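Local coordinates for nucleoporin NUP170 (Chaetomium thermophilum, PDB 5HAX), which is a nucleoporin that probably serves as a structural scaffold component of the inner ring of the nuclear pore complex, at residues A[409-414]-A[461-466]; A[35-40]-A[424-429]; A[64-69]-A[86-91]. All blocks are in the same frame, centred on the assembly; numbering follows the deposited sequence.

Interaction 1 (A[409-414]-A[461-466])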
ATOM      1  N   PRO A 409     -11.129  -4.677  -0.540  1.00 37.18           N
ATOM      2  CA  PRO A 409     -11.490  -6.087  -0.377  1.00 41.99           C
ATOM      3  C   PRO A 409     -12.065  -6.314   1.010  1.00 40.84           C
ATOM      4  O   PRO A 409     -11.650  -5.677   1.980  1.00 41.70           O
ATOM      5  CB  PRO A 409     -10.158  -6.828  -0.567  1.00 37.98           C
ATOM      6  CG  PRO A 409      -9.242  -5.852  -1.219  1.00 44.48           C
ATOM      7  CD  PRO A 409      -9.686  -4.499  -0.772  1.00 42.24           C
ATOM      8  N   ASP A 410     -13.047  -7.213   1.099  1.00 40.41           N
ATOM      9  CA  ASP A 410     -13.585  -7.616   2.397  1.00 41.07           C
ATOM     10  C   ASP A 410     -12.624  -8.654   2.969  1.00 43.22           C
ATOM     11  O   ASP A 410     -12.881  -9.861   2.972  1.00 40.18           O
ATOM     12  CB  ASP A 410     -15.006  -8.149   2.268  1.00 45.39           C
ATOM     13  CG  ASP A 410     -15.719  -8.233   3.609  1.00 44.55           C
ATOM     14  OD1 ASP A 410     -15.031  -8.315   4.647  1.00 42.68           O
ATOM     15  OD2 ASP A 410     -16.966  -8.209   3.628  1.00 40.10           O
ATOM     16  N   THR A 411     -11.481  -8.157   3.451  1.00 41.99           N
ATOM     17  CA  THR A 411     -10.415  -9.031   3.928  1.00 40.02           C
ATOM     18  C   THR A 411     -10.920 -10.013   4.976  1.00 36.47           C
ATOM     19  O   THR A 411     -10.530 -11.186   4.979  1.00 40.36           O
ATOM     20  CB  THR A 411      -9.273  -8.189   4.495  1.00 46.19           C
ATOM     21  OG1 THR A 411      -8.854  -7.232   3.514  1.00 42.64           O
ATOM     22  CG2 THR A 411      -8.086  -9.065   4.884  1.00 43.72           C
ATOM     23  N   GLY A 412     -11.796  -9.555   5.870  1.00 41.18           N
ATOM     24  CA  GLY A 412     -12.310 -10.435   6.908  1.00 43.24           C
ATOM     25  C   GLY A 412     -13.118 -11.591   6.350  1.00 50.04           C
ATOM     26  O   GLY A 412     -12.978 -12.732   6.796  1.00 49.40           O
ATOM     27  N   ARG A 413     -13.975 -11.315   5.365  1.00 44.25           N
ATOM     28  CA  ARG A 413     -14.793 -12.373   4.781  1.00 45.82           C
ATOM     29  C   ARG A 413     -13.960 -13.278   3.881  1.00 42.88           C
ATOM     30  O   ARG A 413     -14.181 -14.493   3.841  1.00 48.08           O
ATOM     31  CB  ARG A 413     -15.957 -11.762   4.005  1.00 50.34           C
ATOM     32  CG  ARG A 413     -17.062 -12.751   3.661  1.00 60.36           C
ATOM     33  CD  ARG A 413     -18.226 -12.070   2.951  1.00 58.23           C
ATOM     34  NE  ARG A 413     -18.652 -10.848   3.630  1.00 70.04           N
ATOM     35  CZ  ARG A 413     -19.481 -10.809   4.670  1.00 78.02           C
ATOM     36  NH1 ARG A 413     -19.984 -11.930   5.171  1.00 84.14           N
ATOM     37  NH2 ARG A 413     -19.804  -9.643   5.215  1.00 72.81           N
ATOM     38  N   ILE A 414     -12.997 -12.705   3.156  1.00 44.40           N
ATOM     39  CA  ILE A 414     -12.142 -13.504   2.279  1.00 44.45           C
ATOM     40  C   ILE A 414     -11.302 -14.476   3.099  1.00 45.72           C
ATOM     41  O   ILE A 414     -11.063 -15.617   2.686  1.00 46.49           O
ATOM     42  CB  ILE A 414     -11.255 -12.582   1.417  1.00 39.67           C
ATOM     43  CG1 ILE A 414     -12.117 -11.777   0.436  1.00 46.67           C
ATOM     44  CG2 ILE A 414     -10.208 -13.394   0.654  1.00 45.20           C
ATOM     45  CD1 ILE A 414     -11.353 -10.698  -0.317  1.00 48.43           C
ATOM     46  N   ASN A 461      -3.204  -9.647   3.253  1.00 39.32           N
ATOM     47  CA  ASN A 461      -3.731  -9.863   4.601  1.00 42.14           C
ATOM     48  C   ASN A 461      -3.617  -8.571   5.410  1.00 39.01           C
ATOM     49  O   ASN A 461      -2.665  -8.341   6.160  1.00 42.34           O
ATOM     50  CB  ASN A 461      -3.002 -11.014   5.280  1.00 38.82           C
ATOM     51  CG  ASN A 461      -3.726 -11.508   6.516  1.00 45.88           C
ATOM     52  OD1 ASN A 461      -4.608 -10.831   7.045  1.00 42.85           O
ATOM     53  ND2 ASN A 461      -3.353 -12.691   6.986  1.00 38.92           N
ATOM     54  N   GLU A 462      -4.634  -7.716   5.256  1.00 35.06           N
ATOM     55  CA  GLU A 462      -4.697  -6.476   6.028  1.00 35.35           C
ATOM     56  C   GLU A 462      -4.695  -6.748   7.526  1.00 36.90           C
ATOM     57  O   GLU A 462      -4.103  -5.990   8.304  1.00 33.13           O
ATOM     58  CB  GLU A 462      -5.953  -5.685   5.672  1.00 41.40           C
ATOM     59  CG  GLU A 462      -6.025  -5.135   4.266  1.00 39.37           C
ATOM     60  CD  GLU A 462      -7.216  -4.214   4.098  1.00 35.31           C
ATOM     61  OE1 GLU A 462      -7.017  -2.983   4.063  1.00 39.65           O
ATOM     62  OE2 GLU A 462      -8.355  -4.719   4.026  1.00 43.48           O
ATOM     63  N   LEU A 463      -5.386  -7.808   7.952  1.00 40.04           N
ATOM     64  CA  LEU A 463      -5.525  -8.082   9.377  1.00 44.74           C
ATOM     65  C   LEU A 463      -4.170  -8.316  10.026  1.00 40.95           C
ATOM     66  O   LEU A 463      -3.938  -7.902  11.167  1.00 43.02           O
ATOM     67  CB  LEU A 463      -6.437  -9.293   9.581  1.00 40.95           C
ATOM     68  CG  LEU A 463      -7.856  -9.112   9.040  1.00 42.64           C
ATOM     69  CD1 LEU A 463      -8.564 -10.450   8.927  1.00 42.94           C
ATOM     70  CD2 LEU A 463      -8.643  -8.163   9.927  1.00 49.24           C
ATOM     71  N   ALA A 464      -3.252  -8.952   9.298  1.00 39.87           N
ATOM     72  CA  ALA A 464      -1.967  -9.332   9.867  1.00 40.85           C
ATOM     73  C   ALA A 464      -1.078  -8.126  10.146  1.00 45.51           C
ATOM     74  O   ALA A 464      -0.235  -8.182  11.051  1.00 43.72           O
ATOM     75  CB  ALA A 464      -1.254 -10.300   8.925  1.00 37.35           C
ATOM     76  N   VAL A 465      -1.246  -7.037   9.397  1.00 39.71           N
ATOM     77  CA  VAL A 465      -0.350  -5.886   9.464  1.00 37.88           C
ATOM     78  C   VAL A 465      -0.999  -4.692  10.153  1.00 38.46           C
ATOM     79  O   VAL A 465      -0.482  -3.570  10.058  1.00 43.59           O
ATOM     80  CB  VAL A 465       0.151  -5.495   8.063  1.00 49.52           C
ATOM     81  CG1 VAL A 465       1.017  -6.603   7.484  1.00 45.19           C
ATOM     82  CG2 VAL A 465      -1.015  -5.185   7.134  1.00 42.91           C
ATOM     83  N   GLN A 466      -2.115  -4.901  10.857  1.00 40.18           N
ATOM     84  CA  GLN A 466      -2.812  -3.797  11.510  1.00 42.35           C
ATOM     85  C   GLN A 466      -1.903  -3.002  12.440  1.00 48.91           C
ATOM     86  O   GLN A 466      -2.110  -1.798  12.628  1.00 43.52           O
ATOM     87  CB  GLN A 466      -4.010  -4.325  12.306  1.00 44.55           C
ATOM     88  CG  GLN A 466      -5.179  -4.796  11.459  1.00 44.28           C
ATOM     89  CD  GLN A 466      -6.329  -5.309  12.307  1.00 41.33           C
ATOM     90  OE1 GLN A 466      -7.229  -4.553  12.673  1.00 47.42           O
ATOM     91  NE2 GLN A 466      -6.299  -6.598  12.629  1.00 47.41           N
TER
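One hydrogen bond carries the polar part of this contact: Thr411 OG1 donates to Glu462 OE2 at 2.6 Å. The two side chains cross obliquely, and the hydroxyl uses the anti lone pair of the carboxylate, the one facing away from OE1. Thr411 OG1 stands anti to its own carbonyl carbon (chi1 -54°), while Glu462 stays extended beyond CG and so carries its carboxylate across to the threonine. The same OE2 also makes a salt bridge to Arg487 and OE1 accepts from Tyr390 OH, so three partners fix the rotation of this carboxylate.

Apolar packing uses the other branch of Thr411. Its methyl, CG2, anti to the backbone N, lies 3.7 Å from Glu462 N and 4.2 Å from Leu463 CG. Next to it, Leu463 CD1 comes within 4.3 Å of Gly412 CA.

Side-chain bonds within each segment hold the backbones in shape. Asp410 is the N-cap of helix 411-416: its OD1 accepts from Arg413 N at 3.3 Å, and its OD2 takes a salt bridge from Arg413 NE at 3.1 Å, each donor lying above the carboxylate plane. In the facing segment Asn461 forms an Asx motif, with Ala464 N donating to OD1 over 3.2 Å, while its ND2 donates to Asp20 O. Gln466 NE2 reaches Leu463 O in the carbonyl plane, on a lone pair, at an N-H...O angle of 161°.

Helix 411-416, with Tyr23 packed on Thr411 and Ile414, links strands 403-409 and 427-433 of the propeller region. Across from it, Leu463 and Gln466 rest on Leu490 of helix 490-501 and Arg597 of helix 586-599, placing this buried contact where the propeller meets the helical part of the chain.

Interaction 2 (A[35-40]-A[424-429])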
ATOM      1  N   SER A  35     -18.182 -10.915 -10.866  1.00 43.75           N
ATOM      2  CA  SER A  35     -18.703 -10.718  -9.523  1.00 38.64           C
ATOM      3  C   SER A  35     -19.336  -9.339  -9.407  1.00 38.06           C
ATOM      4  O   SER A  35     -18.924  -8.390 -10.079  1.00 40.76           O
ATOM      5  CB  SER A  35     -17.600 -10.868  -8.468  1.00 37.41           C
ATOM      6  OG  SER A  35     -18.041 -10.405  -7.203  1.00 40.21           O
ATOM      7  N   SER A  36     -20.350  -9.248  -8.540  1.00 35.52           N
ATOM      8  CA  SER A  36     -20.960  -7.979  -8.156  1.00 35.93           C
ATOM      9  C   SER A  36     -21.172  -7.922  -6.646  1.00 41.11           C
ATOM     10  O   SER A  36     -22.136  -7.309  -6.169  1.00 40.26           O
ATOM     11  CB  SER A  36     -22.292  -7.762  -8.884  1.00 46.77           C
ATOM     12  OG  SER A  36     -23.242  -8.752  -8.530  1.00 41.67           O
ATOM     13  N   ASP A  37     -20.278  -8.549  -5.885  1.00 38.03           N
ATOM     14  CA  ASP A  37     -20.431  -8.667  -4.439  1.00 46.15           C
ATOM     15  C   ASP A  37     -19.968  -7.386  -3.752  1.00 41.54           C
ATOM     16  O   ASP A  37     -18.787  -7.030  -3.818  1.00 41.63           O
ATOM     17  CB  ASP A  37     -19.632  -9.863  -3.925  1.00 47.98           C
ATOM     18  CG  ASP A  37     -20.172 -11.187  -4.431  1.00 59.67           C
ATOM     19  OD1 ASP A  37     -21.081 -11.741  -3.779  1.00 59.35           O
ATOM     20  OD2 ASP A  37     -19.687 -11.672  -5.475  1.00 49.71           O
ATOM     21  N   TYR A  38     -20.897  -6.705  -3.084  1.00 37.89           N
ATOM     22  CA  TYR A  38     -20.591  -5.514  -2.308  1.00 40.03           C
ATOM     23  C   TYR A  38     -21.416  -5.514  -1.033  1.00 48.24           C
ATOM     24  O   TYR A  38     -22.563  -5.971  -1.017  1.00 43.22           O
ATOM     25  CB  TYR A  38     -20.902  -4.212  -3.066  1.00 43.22           C
ATOM     26  CG  TYR A  38     -20.096  -3.965  -4.322  1.00 41.84           C
ATOM     27  CD1 TYR A  38     -18.892  -3.272  -4.275  1.00 36.65           C
ATOM     28  CD2 TYR A  38     -20.555  -4.394  -5.561  1.00 40.25           C
ATOM     29  CE1 TYR A  38     -18.160  -3.034  -5.422  1.00 40.42           C
ATOM     30  CE2 TYR A  38     -19.827  -4.160  -6.713  1.00 36.99           C
ATOM     31  CZ  TYR A  38     -18.635  -3.477  -6.636  1.00 39.24           C
ATOM     32  OH  TYR A  38     -17.912  -3.241  -7.782  1.00 37.07           O
ATOM     33  N   GLU A  39     -20.821  -4.997   0.037  1.00 39.92           N
ATOM     34  CA  GLU A  39     -21.566  -4.498   1.189  1.00 45.21           C
ATOM     35  C   GLU A  39     -21.264  -3.010   1.292  1.00 48.75           C
ATOM     36  O   GLU A  39     -20.126  -2.620   1.577  1.00 47.02           O
ATOM     37  CB  GLU A  39     -21.203  -5.230   2.479  1.00 53.23           C
ATOM     38  CG  GLU A  39     -22.172  -4.931   3.617  1.00 63.62           C
ATOM     39  CD  GLU A  39     -21.773  -5.573   4.932  1.00 73.89           C
ATOM     40  OE1 GLU A  39     -20.914  -6.480   4.923  1.00 62.77           O
ATOM     41  OE2 GLU A  39     -22.321  -5.165   5.978  1.00 77.07           O
ATOM     42  N   MET A  40     -22.273  -2.182   1.038  1.00 44.84           N
ATOM     43  CA  MET A  40     -22.110  -0.736   1.048  1.00 45.67           C
ATOM     44  C   MET A  40     -22.318  -0.190   2.453  1.00 49.26           C
ATOM     45  O   MET A  40     -23.178  -0.667   3.198  1.00 48.19           O
ATOM     46  CB  MET A  40     -23.099  -0.080   0.084  1.00 45.21           C
ATOM     47  CG  MET A  40     -22.849  -0.415  -1.379  1.00 50.56           C
ATOM     48  SD  MET A  40     -21.255   0.181  -1.982  1.00 50.82           S
ATOM     49  CE  MET A  40     -21.448   1.950  -1.783  1.00 49.37           C
ATOM     50  N   LYS A 424     -14.941 -15.487  -3.499  1.00 50.86           N
ATOM     51  CA  LYS A 424     -15.374 -14.444  -4.415  1.00 52.84           C
ATOM     52  C   LYS A 424     -14.755 -13.119  -3.992  1.00 48.76           C
ATOM     53  O   LYS A 424     -14.277 -12.962  -2.866  1.00 40.13           O
ATOM     54  CB  LYS A 424     -16.903 -14.315  -4.450  1.00 55.25           C
ATOM     55  CG  LYS A 424     -17.636 -15.613  -4.746  1.00 58.27           C
ATOM     56  CD  LYS A 424     -19.102 -15.352  -5.054  1.00 76.97           C
ATOM     57  CE  LYS A 424     -19.954 -16.594  -4.854  1.00 92.44           C
ATOM     58  NZ  LYS A 424     -20.915 -16.416  -3.730  1.00 92.29           N
ATOM     59  N   TYR A 425     -14.777 -12.158  -4.917  1.00 44.70           N
ATOM     60  CA  TYR A 425     -14.201 -10.831  -4.690  1.00 39.06           C
ATOM     61  C   TYR A 425     -15.181  -9.981  -3.876  1.00 41.59           C
ATOM     62  O   TYR A 425     -15.778  -9.014  -4.355  1.00 39.01           O
ATOM     63  CB  TYR A 425     -13.858 -10.177  -6.024  1.00 45.74           C
ATOM     64  CG  TYR A 425     -13.104  -8.861  -5.940  1.00 42.89           C
ATOM     65  CD1 TYR A 425     -12.672  -8.345  -4.723  1.00 49.53           C
ATOM     66  CD2 TYR A 425     -12.830  -8.130  -7.091  1.00 42.01           C
ATOM     67  CE1 TYR A 425     -11.989  -7.144  -4.659  1.00 44.38           C
ATOM     68  CE2 TYR A 425     -12.148  -6.931  -7.034  1.00 40.26           C
ATOM     69  CZ  TYR A 425     -11.731  -6.442  -5.817  1.00 43.68           C
ATOM     70  OH  TYR A 425     -11.054  -5.245  -5.762  1.00 44.40           O
ATOM     71  N   PHE A 426     -15.338 -10.360  -2.610  1.00 42.20           N
ATOM     72  CA  PHE A 426     -16.149  -9.575  -1.691  1.00 48.83           C
ATOM     73  C   PHE A 426     -15.497  -8.218  -1.445  1.00 42.29           C
ATOM     74  O   PHE A 426     -14.271  -8.108  -1.367  1.00 39.07           O
ATOM     75  CB  PHE A 426     -16.328 -10.317  -0.365  1.00 50.18           C
ATOM     76  CG  PHE A 426     -16.923 -11.692  -0.510  1.00 52.90           C
ATOM     77  CD1 PHE A 426     -18.260 -11.854  -0.833  1.00 53.63           C
ATOM     78  CD2 PHE A 426     -16.147 -12.822  -0.308  1.00 52.58           C
ATOM     79  CE1 PHE A 426     -18.808 -13.118  -0.962  1.00 50.87           C
ATOM     80  CE2 PHE A 426     -16.691 -14.087  -0.434  1.00 51.51           C
ATOM     81  CZ  PHE A 426     -18.021 -14.234  -0.762  1.00 58.56           C
ATOM     82  N   GLU A 427     -16.325  -7.180  -1.319  1.00 39.27           N
ATOM     83  CA  GLU A 427     -15.832  -5.822  -1.125  1.00 42.37           C
ATOM     84  C   GLU A 427     -16.689  -5.074  -0.114  1.00 42.45           C
ATOM     85  O   GLU A 427     -17.888  -5.328   0.023  1.00 40.52           O
ATOM     86  CB  GLU A 427     -15.813  -5.025  -2.442  1.00 37.26           C
ATOM     87  CG  GLU A 427     -14.645  -5.342  -3.365  1.00 35.54           C
ATOM     88  CD  GLU A 427     -14.560  -4.388  -4.544  1.00 42.51           C
ATOM     89  OE1 GLU A 427     -13.664  -3.519  -4.546  1.00 40.13           O
ATOM     90  OE2 GLU A 427     -15.389  -4.507  -5.470  1.00 40.10           O
ATOM     91  N   GLN A 428     -16.044  -4.149   0.594  1.00 41.63           N
ATOM     92  CA  GLN A 428     -16.706  -3.125   1.394  1.00 42.12           C
ATOM     93  C   GLN A 428     -16.563  -1.796   0.665  1.00 38.24           C
ATOM     94  O   GLN A 428     -15.456  -1.428   0.264  1.00 37.58           O
ATOM     95  CB  GLN A 428     -16.087  -3.031   2.791  1.00 40.51           C
ATOM     96  CG  GLN A 428     -16.277  -4.268   3.665  1.00 37.20           C
ATOM     97  CD  GLN A 428     -17.665  -4.362   4.263  1.00 49.49           C
ATOM     98  OE1 GLN A 428     -18.256  -3.356   4.655  1.00 42.86           O
ATOM     99  NE2 GLN A 428     -18.191  -5.576   4.341  1.00 43.62           N
ATOM    100  N   GLY A 429     -17.676  -1.076   0.498  1.00 39.77           N
ATOM    101  CA  GLY A 429     -17.681   0.139  -0.290  1.00 39.71           C
ATOM    102  C   GLY A 429     -18.366   1.286   0.429  1.00 40.31           C
ATOM    103  O   GLY A 429     -19.109   1.096   1.392  1.00 42.85           O
TER
HETATM  104  O   HOH W   1     -22.286 -13.969  -4.548  1.00 61.32           O
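Gln428 NE2 is gripped by two hydrogen bonds, one to Glu39 OE1 (2.9 Å) and one to Asp410 OD2. Bent at chi2 (-78°), the glutamine runs alongside the extended Glu39; the acceptor lies near the amide plane, whereas NE2 meets OE1 from above the carboxylate plane. The backbones form a parallel ladder: Glu39 N donates to Glu427 O (3.0 Å), nearly along the C=O axis, and Glu39 O accepts from Gly429 N (3.1 Å). Met40 SD lies 4.0 Å from Gly429 CA, where a CB would clash with the sulfur.

Asp37 sits beside the Phe426 ring, its CB 3.9 Å from CD1. Its OD2 accepts from Ser35 OG at 2.7 Å, and a water joins OD1 to Lys424 NZ. An alanine here would remove that carboxylate and would probably loosen both the Ser35 hydroxyl and the water link to Lys424.

Tyr38 CE1 approaches Glu427 OE2, which Lys348 and Arg318 bind by salt bridges; Tyr38 OH donates to Phe349 O. N-terminal strand 39-41 lies parallel to 427-433, a fifth strand at the edge of a propeller blade, with Tyr38 and Met40 packed on Phe405 of strand 403-409.

Interaction 3 (A[64-69]-A[86-91])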
ATOM      1  N   GLU A  64      -3.813  33.318  -7.328  1.00 99.53           N
ATOM      2  CA  GLU A  64      -3.448  34.545  -8.031  1.00101.16           C
ATOM      3  C   GLU A  64      -2.742  34.230  -9.344  1.00101.33           C
ATOM      4  O   GLU A  64      -3.047  34.823 -10.386  1.00109.20           O
ATOM      5  CB  GLU A  64      -2.557  35.414  -7.141  1.00100.34           C
ATOM      6  CG  GLU A  64      -3.236  35.948  -5.891  1.00107.61           C
ATOM      7  CD  GLU A  64      -2.269  36.669  -4.970  1.00108.37           C
ATOM      8  OE1 GLU A  64      -2.647  36.956  -3.814  1.00108.94           O
ATOM      9  OE2 GLU A  64      -1.130  36.949  -5.402  1.00105.88           O
ATOM     10  N   HIS A  65      -1.788  33.298  -9.310  1.00103.01           N
ATOM     11  CA  HIS A  65      -1.092  32.904 -10.531  1.00104.51           C
ATOM     12  C   HIS A  65      -2.023  32.172 -11.489  1.00102.41           C
ATOM     13  O   HIS A  65      -1.973  32.396 -12.704  1.00101.69           O
ATOM     14  CB  HIS A  65       0.111  32.025 -10.189  1.00 99.26           C
ATOM     15  CG  HIS A  65       1.238  32.761  -9.530  1.00 96.38           C
ATOM     16  ND1 HIS A  65       1.897  33.810 -10.134  1.00101.69           N
ATOM     17  CD2 HIS A  65       1.833  32.586  -8.327  1.00 87.99           C
ATOM     18  CE1 HIS A  65       2.843  34.255  -9.327  1.00 96.16           C
ATOM     19  NE2 HIS A  65       2.826  33.529  -8.224  1.00 90.69           N
ATOM     20  N   LEU A  66      -2.878  31.289 -10.964  1.00 96.09           N
ATOM     21  CA  LEU A  66      -3.752  30.496 -11.822  1.00 93.12           C
ATOM     22  C   LEU A  66      -4.724  31.385 -12.588  1.00103.46           C
ATOM     23  O   LEU A  66      -4.900  31.230 -13.801  1.00110.78           O
ATOM     24  CB  LEU A  66      -4.511  29.462 -10.986  1.00 89.07           C
ATOM     25  CG  LEU A  66      -3.739  28.193 -10.610  1.00 82.54           C
ATOM     26  CD1 LEU A  66      -4.492  27.412  -9.546  1.00 70.45           C
ATOM     27  CD2 LEU A  66      -3.495  27.320 -11.835  1.00 63.80           C
ATOM     28  N   ASN A  67      -5.370  32.323 -11.892  1.00107.11           N
ATOM     29  CA  ASN A  67      -6.258  33.264 -12.560  1.00119.47           C
ATOM     30  C   ASN A  67      -5.498  34.290 -13.389  1.00120.55           C
ATOM     31  O   ASN A  67      -6.121  34.999 -14.188  1.00113.33           O
ATOM     32  CB  ASN A  67      -7.141  33.970 -11.534  1.00118.21           C
ATOM     33  CG  ASN A  67      -8.191  33.049 -10.942  1.00116.92           C
ATOM     34  OD1 ASN A  67      -8.083  31.826 -11.036  1.00110.20           O
ATOM     35  ND2 ASN A  67      -9.216  33.632 -10.332  1.00115.34           N
ATOM     36  N   ALA A  68      -4.179  34.386 -13.218  1.00122.73           N
ATOM     37  CA  ALA A  68      -3.321  35.170 -14.091  1.00117.67           C
ATOM     38  C   ALA A  68      -2.804  34.355 -15.271  1.00116.55           C
ATOM     39  O   ALA A  68      -1.817  34.748 -15.904  1.00112.59           O
ATOM     40  CB  ALA A  68      -2.147  35.746 -13.295  1.00113.70           C
ATOM     41  N   GLY A  69      -3.449  33.229 -15.576  1.00119.22           N
ATOM     42  CA  GLY A  69      -2.998  32.372 -16.659  1.00109.45           C
ATOM     43  C   GLY A  69      -3.486  32.888 -17.998  1.00108.63           C
ATOM     44  O   GLY A  69      -4.676  33.171 -18.175  1.00106.77           O
ATOM     45  N   ALA A  86       1.737  23.350  -9.343  1.00 46.40           N
ATOM     46  CA  ALA A  86       0.883  24.046 -10.290  1.00 43.70           C
ATOM     47  C   ALA A  86       1.772  24.689 -11.341  1.00 53.98           C
ATOM     48  O   ALA A  86       2.755  25.351 -10.998  1.00 48.34           O
ATOM     49  CB  ALA A  86       0.027  25.111  -9.595  1.00 51.86           C
ATOM     50  N   SER A  87       1.437  24.479 -12.611  1.00 45.26           N
ATOM     51  CA  SER A  87       2.132  25.117 -13.719  1.00 44.99           C
ATOM     52  C   SER A  87       1.229  26.177 -14.333  1.00 48.77           C
ATOM     53  O   SER A  87       0.032  25.946 -14.528  1.00 52.42           O
ATOM     54  CB  SER A  87       2.548  24.095 -14.782  1.00 42.50           C
ATOM     55  OG  SER A  87       1.422  23.550 -15.449  1.00 46.83           O
ATOM     56  N   ILE A  88       1.803  27.345 -14.612  1.00 52.46           N
ATOM     57  CA  ILE A  88       1.100  28.445 -15.270  1.00 48.49           C
ATOM     58  C   ILE A  88       1.960  28.868 -16.451  1.00 51.43           C
ATOM     59  O   ILE A  88       3.024  29.473 -16.264  1.00 51.27           O
ATOM     60  CB  ILE A  88       0.844  29.629 -14.326  1.00 58.63           C
ATOM     61  CG1 ILE A  88       0.019  29.182 -13.117  1.00 57.82           C
ATOM     62  CG2 ILE A  88       0.117  30.748 -15.058  1.00 61.61           C
ATOM     63  CD1 ILE A  88       0.850  28.838 -11.907  1.00 65.46           C
ATOM     64  N   ASP A  89       1.500  28.558 -17.663  0.50 46.56           N
ATOM     65  CA  ASP A  89       2.257  28.827 -18.879  0.50 52.62           C
ATOM     66  C   ASP A  89       3.658  28.233 -18.771  0.50 60.60           C
ATOM     67  O   ASP A  89       3.807  27.008 -18.730  0.50 52.75           O
ATOM     68  CB  ASP A  89       2.304  30.333 -19.154  0.50 50.97           C
ATOM     69  CG  ASP A  89       0.928  30.920 -19.412  0.50 55.36           C
ATOM     70  OD1 ASP A  89       0.111  30.257 -20.088  0.50 59.62           O
ATOM     71  OD2 ASP A  89       0.659  32.042 -18.937  0.50 64.11           O
ATOM     72  N   SER A  90       4.689  29.078 -18.711  1.00 52.27           N
ATOM     73  CA  SER A  90       6.074  28.626 -18.639  1.00 53.57           C
ATOM     74  C   SER A  90       6.631  28.637 -17.217  1.00 47.15           C
ATOM     75  O   SER A  90       7.851  28.534 -17.044  1.00 52.58           O
ATOM     76  CB  SER A  90       6.954  29.497 -19.539  1.00 49.89           C
ATOM     77  OG  SER A  90       6.890  30.859 -19.154  1.00 53.09           O
ATOM     78  N   SER A  91       5.776  28.751 -16.201  1.00 49.04           N
ATOM     79  CA  SER A  91       6.210  28.851 -14.814  1.00 56.23           C
ATOM     80  C   SER A  91       5.652  27.692 -13.997  1.00 52.33           C
ATOM     81  O   SER A  91       4.538  27.220 -14.241  1.00 51.50           O
ATOM     82  CB  SER A  91       5.773  30.185 -14.198  1.00 55.11           C
ATOM     83  OG  SER A  91       6.453  31.271 -14.802  1.00 68.38           O
TER
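Ile88 is the centre of this contact, and its three outer side-chain carbons spread over His65, Leu66 and Gly69. CD1 packs against His65 CB at 3.7 Å. CG1 and CG2 share His65 O, at 3.8 and 3.6 Å; CG2 also lies 3.9 Å from Gly69 CA, and CG1 is 4.2 Å from Leu66 CD2, the two side chains crossing at about a right angle. No hydrogen bond joins the two segments, so the join is purely one of packing. CG2 stands anti to the backbone N, beside the carbonyl carbon, and chi2 is 96°, away from a staggered value, which turns CD1 onto His65 CB.

The next shell sets these groups in place. The His65 ring leads away from Ile88 and stacks with Phe93, leaving CB to make the contact. Gly69 comes close to CG2 because the chain turns at the helix end: Gly69 N bonds to Leu66 O at 3.0 Å, and a side chain at Gly69 would be crowded by that same oxygen. On the other side, Ile88 begins a type II' turn closed by paired bonds, Ile88 N to Ser91 O and Ser91 N to Ile88 O, each 2.8 Å. Asp89, at the second position of the turn with a positive phi of 53°, directs its carboxylate to the backbone that follows Gly69: OD1 accepts from Phe72 N and more weakly from Val71 N, and OD2 weakly from Glu70 N.

The turn is that of the hairpin of strands 83-88 and 91-96, the middle pair of a four-stranded antiparallel propeller sheet. Helix 60-67 leads through Gly69 into strand 73-78, an edge strand of that sheet, and lies against it, with Leu66 also on Thr73 and Ile88 also on Phe93.

In the fold
Interactions 1 and 2 are neighbours, their centres 14 Å apart, and they touch: Asp410 N lies 2.9 Å from Phe426 O, a probable hydrogen bond, and Arg413 packs on Phe426. Helix 411-416 and strand 427-433 follow one another, and the segments alternate along the chain. Interaction 3 lies within the loop closed by interaction 2, before interaction 1 opens, its centre 44 and 43 Å from those of interactions 1 and 2. Interaction 2 spans 384 residues and adds an N-terminal fifth strand to a late blade, whereas the propeller ring is probably closed by strand 50-57 on 481-487. Interaction 1 adds the border with the helical region; interaction 3 joins helix and sheet within a distant blade.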